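Local coordinates for protein acyl-CoA dehydrogenase FadE3 (Mycobacterium smegmatis, PDB 4IV6) that belongs to the acyl-CoA dehydrogenase family of flavoproteins and binds dihydroflavine-adenine dinucleotide as part of a four-chain assembly, at residues Ile14-Glu23 / Cys70-Gly81; Leu98-Gln107 / Val223-Glu231. One frame throughout, in Å; residues are numbered along the deposited sequence. Where two conformers were deposited one is given.

Contact 1: Ile14-Glu23 / Cys70-Gly81; sequences IVKTVHDFVE and CYVQVAEELARG
H19 and E77 meet across two helices; the axes of segments 14-23 and 70-81 run parallel (6°), with a closest approach of 8.9 Å. H19 ND1 donates to E77 OE1 at 2.9 Å. The carboxylate oxygen lies near the ring plane, but the nitrogen reaches it from above the carboxylate plane. Next along, R80 grips E23 end-on: NH2 lies 2.8 Å and NH1 3.0 Å from the single atom E23 OE2. The R80 guanidinium also carries H19 CE1 over one face, the two planes turned 22° apart. E23 bends at chi2 (-65°) to bring its carboxylate back to the arginine.

Beside this polar edge two side chains of 14-23 act as knobs in holes of 70-81. V15 sits among C70, Q73, V74 and E77. V22 sits among E77, L78, R80 and G81. V18 CG1 packs on L78 CD2 at 3.7 Å, and F21 meets the same methyl with its ring edge.

Further charges probably help hold the polar groups: R258 pairs with E77, E262 with R80 and K27 with E23. The contact joins helices 9-26 and 68-81 of the all-helical N-terminal domain of the acyl-CoA dehydrogenase fold. Helix 234-270 lies against helix 68-81, and helix 41-50 covers I14 and F21.

Contact 2: Leu98-Gln107 / Val223-Glu231; sequences LLLLFGTEEQ and VSSLLGDDE
L227 makes the apolar part of this contact, packing against the end of helix 83-102. Its CG lies 4.0 Å from F102 CB, and its CD2 lies 4.0 Å from L98 CB. CD1 rests by the backbone, near L98 O and G103 N. The L227 side chain gets there with CG anti to its N (chi1 177°). The F102 ring itself turns off to Q237 and K240 of helix 234-270.

The polar part rests on Q107. Its NE2 donates to L226 O at 2.8 Å, with an N-H...O angle of 143°. The donor stands above the carbonyl plane of L226, and the oxygen is tilted from the amide plane of Q107. S224 O is also close, 3.2 Å from NE2. The other end of the same amide is engaged within its own segment: T104 N donates to Q107 OE1 at 2.9 Å, in the carbonyl plane and on a lone pair. In return Q107 N donates to T104 OG1. This is a capping box at the start of helix 105-116.

A backbone contact joins the end of helix 83-102 to the loop. G228 CA makes a CA-H...O contact with F102 O at 3.3 Å. T104 CG2 also touches D229 OD1.

The contact ties the link between helices 83-102 and 105-116 of the N-terminal domain to the loop running from strand 219-222 into helix 234-270. One glutamine amide serves both sides. OE1 helps cap the helix while NE2 holds the loop carbonyl. The T104 N bond probably helps fix the amide's rotation and turns NE2 toward L226 O.

In the fold
From the N terminus, helix 9-26 comes first. Contact 1 closes the loop back to it from helix 68-81, after helices 30-35 and 41-50 in the chain. Helix 83-102 follows almost at once, and its end opens contact 2. That contact closes only after the strands of the middle part of the chain, in the loop between strand 219-222 and helix 234-270. The two contacts are in series, neither nested nor crossed. The centres of contact 1 and contact 2 are about 31 Å apart, and the two do not touch. Contact 1 ties two helices of the N-terminal family region together. Contact 2 ties that region to the loop leading from the strands into long helix 234-270, whose residues flank both contacts.

Contact 1: Ile14-Glu23 / Cys70-Gly81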
loop_
_atom_site.group_PDB
_atom_site.type_symbol
_atom_site.label_atom_id
_atom_site.label_comp_id
_atom_site.label_asym_id
_atom_site.label_seq_id
_atom_site.Cartn_x
_atom_site.Cartn_y
_atom_site.Cartn_z
ATOM N N ILE B 14 7.385 32.861 -18.266
ATOM C CA ILE B 14 6.370 33.004 -17.204
ATOM C C ILE B 14 6.631 31.956 -16.101
ATOM O O ILE B 14 6.618 32.292 -14.914
ATOM C CB ILE B 14 4.909 32.979 -17.730
ATOM C CG1 ILE B 14 3.883 33.171 -16.614
ATOM C CG2 ILE B 14 4.522 31.647 -18.321
ATOM C CD1 ILE B 14 3.947 34.530 -15.958
ATOM N N VAL B 15 6.921 30.718 -16.490
ATOM C CA VAL B 15 7.219 29.673 -15.508
ATOM C C VAL B 15 8.412 30.112 -14.657
ATOM O O VAL B 15 8.344 30.057 -13.435
ATOM C CB VAL B 15 7.472 28.319 -16.180
ATOM C CG1 VAL B 15 7.900 27.277 -15.138
ATOM C CG2 VAL B 15 6.215 27.838 -16.905
ATOM N N LYS B 16 9.476 30.623 -15.292
ATOM C CA LYS B 16 10.658 31.072 -14.545
ATOM C C LYS B 16 10.372 32.232 -13.621
ATOM O O LYS B 16 10.880 32.297 -12.505
ATOM C CB LYS B 16 11.782 31.494 -15.478
ATOM C CG LYS B 16 12.366 30.356 -16.285
ATOM C CD LYS B 16 13.531 30.861 -17.102
ATOM C CE LYS B 16 13.648 30.148 -18.433
ATOM N NZ LYS B 16 14.178 28.781 -18.235
ATOM N N THR B 17 9.571 33.166 -14.112
ATOM C CA THR B 17 9.160 34.314 -13.325
ATOM C C THR B 17 8.417 33.883 -12.076
ATOM O O THR B 17 8.649 34.421 -10.997
ATOM C CB THR B 17 8.274 35.226 -14.176
ATOM O OG1 THR B 17 9.092 35.757 -15.219
ATOM C CG2 THR B 17 7.696 36.383 -13.352
ATOM N N VAL B 18 7.525 32.904 -12.215
ATOM C CA VAL B 18 6.741 32.427 -11.094
ATOM C C VAL B 18 7.644 31.659 -10.093
ATOM O O VAL B 18 7.544 31.866 -8.895
ATOM C CB VAL B 18 5.513 31.624 -11.579
ATOM C CG1 VAL B 18 4.718 31.080 -10.420
ATOM C CG2 VAL B 18 4.606 32.519 -12.424
ATOM N N HIS B 19 8.574 30.846 -10.597
ATOM C CA HIS B 19 9.581 30.180 -9.764
ATOM C C HIS B 19 10.411 31.168 -8.937
ATOM O O HIS B 19 10.638 30.962 -7.743
ATOM C CB HIS B 19 10.510 29.375 -10.659
ATOM C CG HIS B 19 11.564 28.634 -9.919
ATOM N ND1 HIS B 19 11.382 27.344 -9.470
ATOM C CD2 HIS B 19 12.829 28.978 -9.582
ATOM C CE1 HIS B 19 12.482 26.931 -8.867
ATOM N NE2 HIS B 19 13.376 27.904 -8.920
ATOM N N ASP B 20 10.870 32.237 -9.593
ATOM C CA ASP B 20 11.646 33.282 -8.931
ATOM C C ASP B 20 10.836 34.000 -7.865
ATOM O O ASP B 20 11.331 34.270 -6.782
ATOM C CB ASP B 20 12.158 34.292 -9.953
ATOM C CG ASP B 20 13.295 33.747 -10.750
ATOM O OD1 ASP B 20 13.694 32.601 -10.439
ATOM O OD2 ASP B 20 13.804 34.448 -11.654
ATOM N N PHE B 21 9.584 34.303 -8.182
ATOM C CA PHE B 21 8.645 34.918 -7.242
ATOM C C PHE B 21 8.485 34.020 -6.024
ATOM O O PHE B 21 8.490 34.494 -4.887
ATOM C CB PHE B 21 7.298 35.128 -7.943
ATOM C CG PHE B 21 6.110 35.317 -7.028
ATOM C CD1 PHE B 21 5.951 36.472 -6.307
ATOM C CD2 PHE B 21 5.102 34.376 -6.988
ATOM C CE1 PHE B 21 4.834 36.651 -5.487
ATOM C CE2 PHE B 21 3.980 34.552 -6.183
ATOM C CZ PHE B 21 3.843 35.693 -5.448
ATOM N N VAL B 22 8.408 32.714 -6.267
ATOM C CA VAL B 22 8.260 31.757 -5.174
ATOM C C VAL B 22 9.529 31.735 -4.302
ATOM O O VAL B 22 9.431 31.839 -3.086
ATOM C CB VAL B 22 7.854 30.376 -5.691
ATOM C CG1 VAL B 22 8.123 29.274 -4.655
ATOM C CG2 VAL B 22 6.404 30.401 -6.095
ATOM N N GLU B 23 10.691 31.623 -4.930
ATOM C CA GLU B 23 11.943 31.594 -4.213
ATOM C C GLU B 23 12.238 32.896 -3.454
ATOM O O GLU B 23 12.626 32.838 -2.321
ATOM C CB GLU B 23 13.111 31.275 -5.151
ATOM C CG GLU B 23 13.072 29.883 -5.766
ATOM C CD GLU B 23 13.221 28.811 -4.704
ATOM O OE1 GLU B 23 14.230 28.824 -4.005
ATOM O OE2 GLU B 23 12.280 28.012 -4.539
ATOM N N CYS B 70 1.681 24.979 -20.134
ATOM C CA CYS B 70 2.300 26.111 -19.435
ATOM C C CYS B 70 1.504 26.407 -18.174
ATOM O O CYS B 70 2.075 26.619 -17.101
ATOM C CB CYS B 70 2.347 27.358 -20.328
ATOM S SG CYS B 70 2.855 28.864 -19.451
ATOM N N TYR B 71 0.189 26.396 -18.300
ATOM C CA TYR B 71 -0.684 26.708 -17.171
ATOM C C TYR B 71 -0.405 25.759 -15.971
ATOM O O TYR B 71 -0.263 26.204 -14.821
ATOM C CB TYR B 71 -2.158 26.631 -17.586
ATOM C CG TYR B 71 -3.077 26.883 -16.411
ATOM C CD1 TYR B 71 -3.332 28.172 -15.965
ATOM C CD2 TYR B 71 -3.644 25.832 -15.725
ATOM C CE1 TYR B 71 -4.125 28.406 -14.866
ATOM C CE2 TYR B 71 -4.466 26.056 -14.642
ATOM C CZ TYR B 71 -4.703 27.323 -14.196
ATOM O OH TYR B 71 -5.515 27.525 -13.095
ATOM N N VAL B 72 -0.318 24.459 -16.243
ATOM C CA VAL B 72 -0.108 23.499 -15.149
ATOM C C VAL B 72 1.252 23.700 -14.496
ATOM O O VAL B 72 1.387 23.554 -13.290
ATOM C CB VAL B 72 -0.380 22.040 -15.566
ATOM C CG1 VAL B 72 -1.806 21.909 -16.099
ATOM C CG2 VAL B 72 0.592 21.550 -16.604
ATOM N N GLN B 73 2.254 24.064 -15.290
ATOM C CA GLN B 73 3.556 24.344 -14.730
ATOM C C GLN B 73 3.530 25.601 -13.857
ATOM O O GLN B 73 4.186 25.641 -12.825
ATOM C CB GLN B 73 4.612 24.423 -15.814
ATOM C CG GLN B 73 4.910 23.062 -16.449
ATOM C CD GLN B 73 5.808 23.169 -17.653
ATOM O OE1 GLN B 73 5.424 22.826 -18.783
ATOM N NE2 GLN B 73 6.988 23.684 -17.438
ATOM N N VAL B 74 2.749 26.601 -14.237
ATOM C CA VAL B 74 2.631 27.827 -13.416
ATOM C C VAL B 74 1.928 27.493 -12.110
ATOM O O VAL B 74 2.366 27.895 -11.024
ATOM C CB VAL B 74 1.886 28.960 -14.145
ATOM C CG1 VAL B 74 1.568 30.104 -13.198
ATOM C CG2 VAL B 74 2.693 29.470 -15.315
ATOM N N ALA B 75 0.846 26.740 -12.212
ATOM C CA ALA B 75 0.096 26.341 -11.016
ATOM C C ALA B 75 0.965 25.482 -10.081
ATOM O O ALA B 75 0.964 25.667 -8.859
ATOM C CB ALA B 75 -1.176 25.612 -11.422
ATOM N N GLU B 76 1.776 24.609 -10.664
ATOM C CA GLU B 76 2.644 23.745 -9.892
ATOM C C GLU B 76 3.715 24.577 -9.153
ATOM O O GLU B 76 3.983 24.328 -7.992
ATOM C CB GLU B 76 3.298 22.712 -10.804
ATOM C CG GLU B 76 4.300 21.803 -10.095
ATOM C CD GLU B 76 5.036 20.880 -11.044
ATOM O OE1 GLU B 76 5.997 21.363 -11.677
ATOM O OE2 GLU B 76 4.670 19.674 -11.116
ATOM N N GLU B 77 4.302 25.570 -9.829
ATOM C CA GLU B 77 5.318 26.409 -9.218
ATOM C C GLU B 77 4.757 27.154 -8.039
ATOM O O GLU B 77 5.389 27.226 -6.985
ATOM C CB GLU B 77 5.888 27.432 -10.190
ATOM C CG GLU B 77 6.823 26.880 -11.252
ATOM C CD GLU B 77 8.074 26.187 -10.732
ATOM O OE1 GLU B 77 8.602 26.490 -9.613
ATOM O OE2 GLU B 77 8.508 25.292 -11.489
ATOM N N LEU B 78 3.577 27.731 -8.228
ATOM C CA LEU B 78 2.895 28.447 -7.157
ATOM C C LEU B 78 2.677 27.547 -5.961
ATOM O O LEU B 78 3.009 27.928 -4.817
ATOM C CB LEU B 78 1.562 28.994 -7.650
ATOM C CG LEU B 78 1.608 30.213 -8.547
ATOM C CD1 LEU B 78 0.215 30.523 -9.013
ATOM C CD2 LEU B 78 2.179 31.402 -7.802
ATOM N N ALA B 79 2.143 26.350 -6.225
ATOM C CA ALA B 79 1.817 25.394 -5.145
ATOM C C ALA B 79 3.022 24.854 -4.427
ATOM O O ALA B 79 2.961 24.602 -3.214
ATOM C CB ALA B 79 0.953 24.252 -5.651
ATOM N N ARG B 80 4.122 24.682 -5.161
ATOM C CA ARG B 80 5.380 24.350 -4.570
ATOM C C ARG B 80 5.764 25.340 -3.456
ATOM O O ARG B 80 6.188 24.935 -2.372
ATOM C CB ARG B 80 6.437 24.303 -5.659
ATOM C CG ARG B 80 7.853 23.982 -5.215
ATOM C CD ARG B 80 8.774 24.118 -6.442
ATOM N NE ARG B 80 10.155 24.173 -5.998
ATOM C CZ ARG B 80 10.833 25.270 -5.695
ATOM N NH1 ARG B 80 12.066 25.120 -5.277
ATOM N NH2 ARG B 80 10.358 26.488 -5.898
ATOM N N GLY B 81 5.599 26.634 -3.712
ATOM C CA GLY B 81 5.850 27.631 -2.661
ATOM C C GLY B 81 4.799 27.629 -1.552
ATOM O O GLY B 81 5.115 27.655 -0.369
#

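Contact 2: Leu98-Gln107 / Val223-Glu231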
loop_
_atom_site.group_PDB
_atom_site.type_symbol
_atom_site.label_atom_id
_atom_site.label_comp_id
_atom_site.label_asym_id
_atom_site.label_seq_id
_atom_site.Cartn_x
_atom_site.Cartn_y
_atom_site.Cartn_z
ATOM N N LEU B 98 -15.317 28.892 -18.379
ATOM C CA LEU B 98 -16.754 28.797 -18.587
ATOM C C LEU B 98 -17.319 29.996 -19.376
ATOM O O LEU B 98 -18.165 29.824 -20.261
ATOM C CB LEU B 98 -17.497 28.672 -17.267
ATOM C CG LEU B 98 -17.243 27.372 -16.524
ATOM C CD1 LEU B 98 -18.003 27.396 -15.210
ATOM C CD2 LEU B 98 -17.612 26.163 -17.368
ATOM N N LEU B 99 -16.851 31.193 -19.044
ATOM C CA LEU B 99 -17.237 32.396 -19.772
ATOM C C LEU B 99 -16.829 32.302 -21.238
ATOM O O LEU B 99 -17.627 32.582 -22.126
ATOM C CB LEU B 99 -16.608 33.642 -19.140
ATOM C CG LEU B 99 -17.341 34.269 -17.949
ATOM C CD1 LEU B 99 -16.414 35.192 -17.165
ATOM C CD2 LEU B 99 -18.551 35.050 -18.437
ATOM N N LEU B 100 -15.592 31.907 -21.501
ATOM C CA LEU B 100 -15.161 31.762 -22.881
ATOM C C LEU B 100 -15.976 30.701 -23.614
ATOM O O LEU B 100 -16.383 30.931 -24.730
ATOM C CB LEU B 100 -13.699 31.423 -22.942
ATOM C CG LEU B 100 -12.833 32.633 -22.585
ATOM C CD1 LEU B 100 -11.476 32.130 -22.142
ATOM C CD2 LEU B 100 -12.716 33.599 -23.755
ATOM N N LEU B 101 -16.239 29.569 -22.976
ATOM C CA LEU B 101 -16.940 28.458 -23.656
ATOM C C LEU B 101 -18.410 28.725 -23.904
ATOM O O LEU B 101 -18.930 28.375 -24.953
ATOM C CB LEU B 101 -16.800 27.138 -22.863
ATOM C CG LEU B 101 -15.404 26.487 -22.840
ATOM C CD1 LEU B 101 -15.428 25.197 -22.026
ATOM C CD2 LEU B 101 -14.885 26.209 -24.243
ATOM N N PHE B 102 -19.067 29.372 -22.943
ATOM C CA PHE B 102 -20.516 29.419 -22.858
ATOM C C PHE B 102 -21.131 30.839 -22.736
ATOM O O PHE B 102 -22.330 31.010 -22.894
ATOM C CB PHE B 102 -20.951 28.565 -21.636
ATOM C CG PHE B 102 -20.476 27.122 -21.688
ATOM C CD1 PHE B 102 -20.888 26.271 -22.698
ATOM C CD2 PHE B 102 -19.631 26.623 -20.728
ATOM C CE1 PHE B 102 -20.456 24.953 -22.761
ATOM C CE2 PHE B 102 -19.194 25.296 -20.762
ATOM C CZ PHE B 102 -19.613 24.457 -21.781
ATOM N N GLY B 103 -20.339 31.845 -22.395
ATOM C CA GLY B 103 -20.891 33.157 -22.154
ATOM C C GLY B 103 -21.336 33.855 -23.434
ATOM O O GLY B 103 -20.793 33.612 -24.511
ATOM N N THR B 104 -22.295 34.760 -23.302
ATOM C CA THR B 104 -22.608 35.685 -24.377
ATOM C C THR B 104 -21.444 36.662 -24.574
ATOM O O THR B 104 -20.561 36.820 -23.694
ATOM C CB THR B 104 -23.854 36.510 -24.029
ATOM O OG1 THR B 104 -23.561 37.347 -22.896
ATOM C CG2 THR B 104 -25.023 35.578 -23.678
ATOM N N GLU B 105 -21.480 37.364 -25.702
ATOM C CA GLU B 105 -20.483 38.383 -26.005
ATOM C C GLU B 105 -20.488 39.484 -24.948
ATOM O O GLU B 105 -19.435 39.964 -24.528
ATOM C CB GLU B 105 -20.729 38.968 -27.413
ATOM C CG GLU B 105 -20.635 37.939 -28.544
ATOM C CD GLU B 105 -19.286 37.225 -28.578
ATOM O OE1 GLU B 105 -18.248 37.905 -28.438
ATOM O OE2 GLU B 105 -19.259 35.983 -28.723
ATOM N N GLU B 106 -21.685 39.834 -24.494
ATOM C CA GLU B 106 -21.897 40.844 -23.458
ATOM C C GLU B 106 -21.243 40.441 -22.147
ATOM O O GLU B 106 -20.587 41.260 -21.517
ATOM C CB GLU B 106 -23.394 41.067 -23.203
ATOM C CG GLU B 106 -24.146 41.728 -24.345
ATOM C CD GLU B 106 -24.119 40.939 -25.657
ATOM O OE1 GLU B 106 -24.222 39.676 -25.630
ATOM O OE2 GLU B 106 -23.996 41.597 -26.728
ATOM N N GLN B 107 -21.433 39.185 -21.750
ATOM C CA GLN B 107 -20.864 38.679 -20.487
ATOM C C GLN B 107 -19.357 38.628 -20.520
ATOM O O GLN B 107 -18.684 39.021 -19.554
ATOM C CB GLN B 107 -21.371 37.261 -20.181
ATOM C CG GLN B 107 -22.851 37.200 -19.942
ATOM C CD GLN B 107 -23.358 35.782 -19.723
ATOM O OE1 GLN B 107 -23.120 34.857 -20.521
ATOM N NE2 GLN B 107 -24.084 35.617 -18.650
ATOM N N VAL B 223 -31.918 38.403 -15.084
ATOM C CA VAL B 223 -31.924 37.117 -15.823
ATOM C C VAL B 223 -30.745 36.979 -16.764
ATOM O O VAL B 223 -30.331 35.858 -17.070
ATOM C CB VAL B 223 -33.250 36.805 -16.568
ATOM C CG1 VAL B 223 -34.366 36.600 -15.548
ATOM C CG2 VAL B 223 -33.617 37.881 -17.589
ATOM N N SER B 224 -30.153 38.116 -17.158
ATOM C CA SER B 224 -28.923 38.110 -17.966
ATOM C C SER B 224 -27.719 37.498 -17.232
ATOM O O SER B 224 -26.682 37.236 -17.840
ATOM C CB SER B 224 -28.606 39.540 -18.429
ATOM O OG SER B 224 -28.227 40.354 -17.324
ATOM N N SER B 225 -27.849 37.240 -15.930
ATOM C CA SER B 225 -26.782 36.562 -15.184
ATOM C C SER B 225 -26.615 35.099 -15.583
ATOM O O SER B 225 -25.608 34.487 -15.242
ATOM C CB SER B 225 -27.052 36.620 -13.676
ATOM O OG SER B 225 -28.244 35.929 -13.366
ATOM N N LEU B 226 -27.611 34.536 -16.266
ATOM C CA LEU B 226 -27.562 33.148 -16.702
ATOM C C LEU B 226 -26.346 32.933 -17.563
ATOM O O LEU B 226 -26.069 33.723 -18.462
ATOM C CB LEU B 226 -28.823 32.773 -17.505
ATOM C CG LEU B 226 -28.826 31.354 -18.086
ATOM C CD1 LEU B 226 -28.785 30.254 -17.016
ATOM C CD2 LEU B 226 -30.020 31.164 -19.000
ATOM N N LEU B 227 -25.592 31.877 -17.294
ATOM C CA LEU B 227 -24.453 31.534 -18.153
ATOM C C LEU B 227 -24.990 30.774 -19.347
ATOM O O LEU B 227 -25.478 29.662 -19.206
ATOM C CB LEU B 227 -23.424 30.688 -17.403
ATOM C CG LEU B 227 -22.222 30.201 -18.233
ATOM C CD1 LEU B 227 -21.310 31.360 -18.619
ATOM C CD2 LEU B 227 -21.461 29.150 -17.446
ATOM N N GLY B 228 -24.876 31.374 -20.513
ATOM C CA GLY B 228 -25.404 30.828 -21.766
ATOM C C GLY B 228 -26.817 31.320 -22.020
ATOM O O GLY B 228 -27.377 32.078 -21.212
ATOM N N ASP B 229 -27.397 30.876 -23.137
ATOM C CA ASP B 229 -28.736 31.299 -23.535
ATOM C C ASP B 229 -29.852 30.462 -22.932
ATOM O O ASP B 229 -30.963 30.946 -22.860
ATOM C CB ASP B 229 -28.891 31.265 -25.059
ATOM C CG ASP B 229 -27.951 32.211 -25.763
ATOM O OD1 ASP B 229 -27.645 33.285 -25.224
ATOM O OD2 ASP B 229 -27.515 31.867 -26.863
ATOM N N ASP B 230 -29.566 29.222 -22.513
ATOM C CA ASP B 230 -30.608 28.279 -22.091
ATOM C C ASP B 230 -30.360 27.780 -20.680
ATOM O O ASP B 230 -29.223 27.473 -20.318
ATOM C CB ASP B 230 -30.637 27.057 -23.002
ATOM C CG ASP B 230 -30.795 27.417 -24.463
ATOM O OD1 ASP B 230 -31.885 27.844 -24.864
ATOM O OD2 ASP B 230 -29.805 27.273 -25.190
ATOM N N GLU B 231 -31.433 27.720 -19.891
ATOM C CA GLU B 231 -31.423 27.071 -18.583
ATOM C C GLU B 231 -31.278 25.570 -18.730
ATOM O O GLU B 231 -31.637 25.010 -19.771
ATOM C CB GLU B 231 -32.726 27.369 -17.839
ATOM C CG GLU B 231 -32.908 28.851 -17.543
ATOM C CD GLU B 231 -34.219 29.148 -16.857
ATOM O OE1 GLU B 231 -35.061 28.219 -16.805
ATOM O OE2 GLU B 231 -34.394 30.293 -16.364
#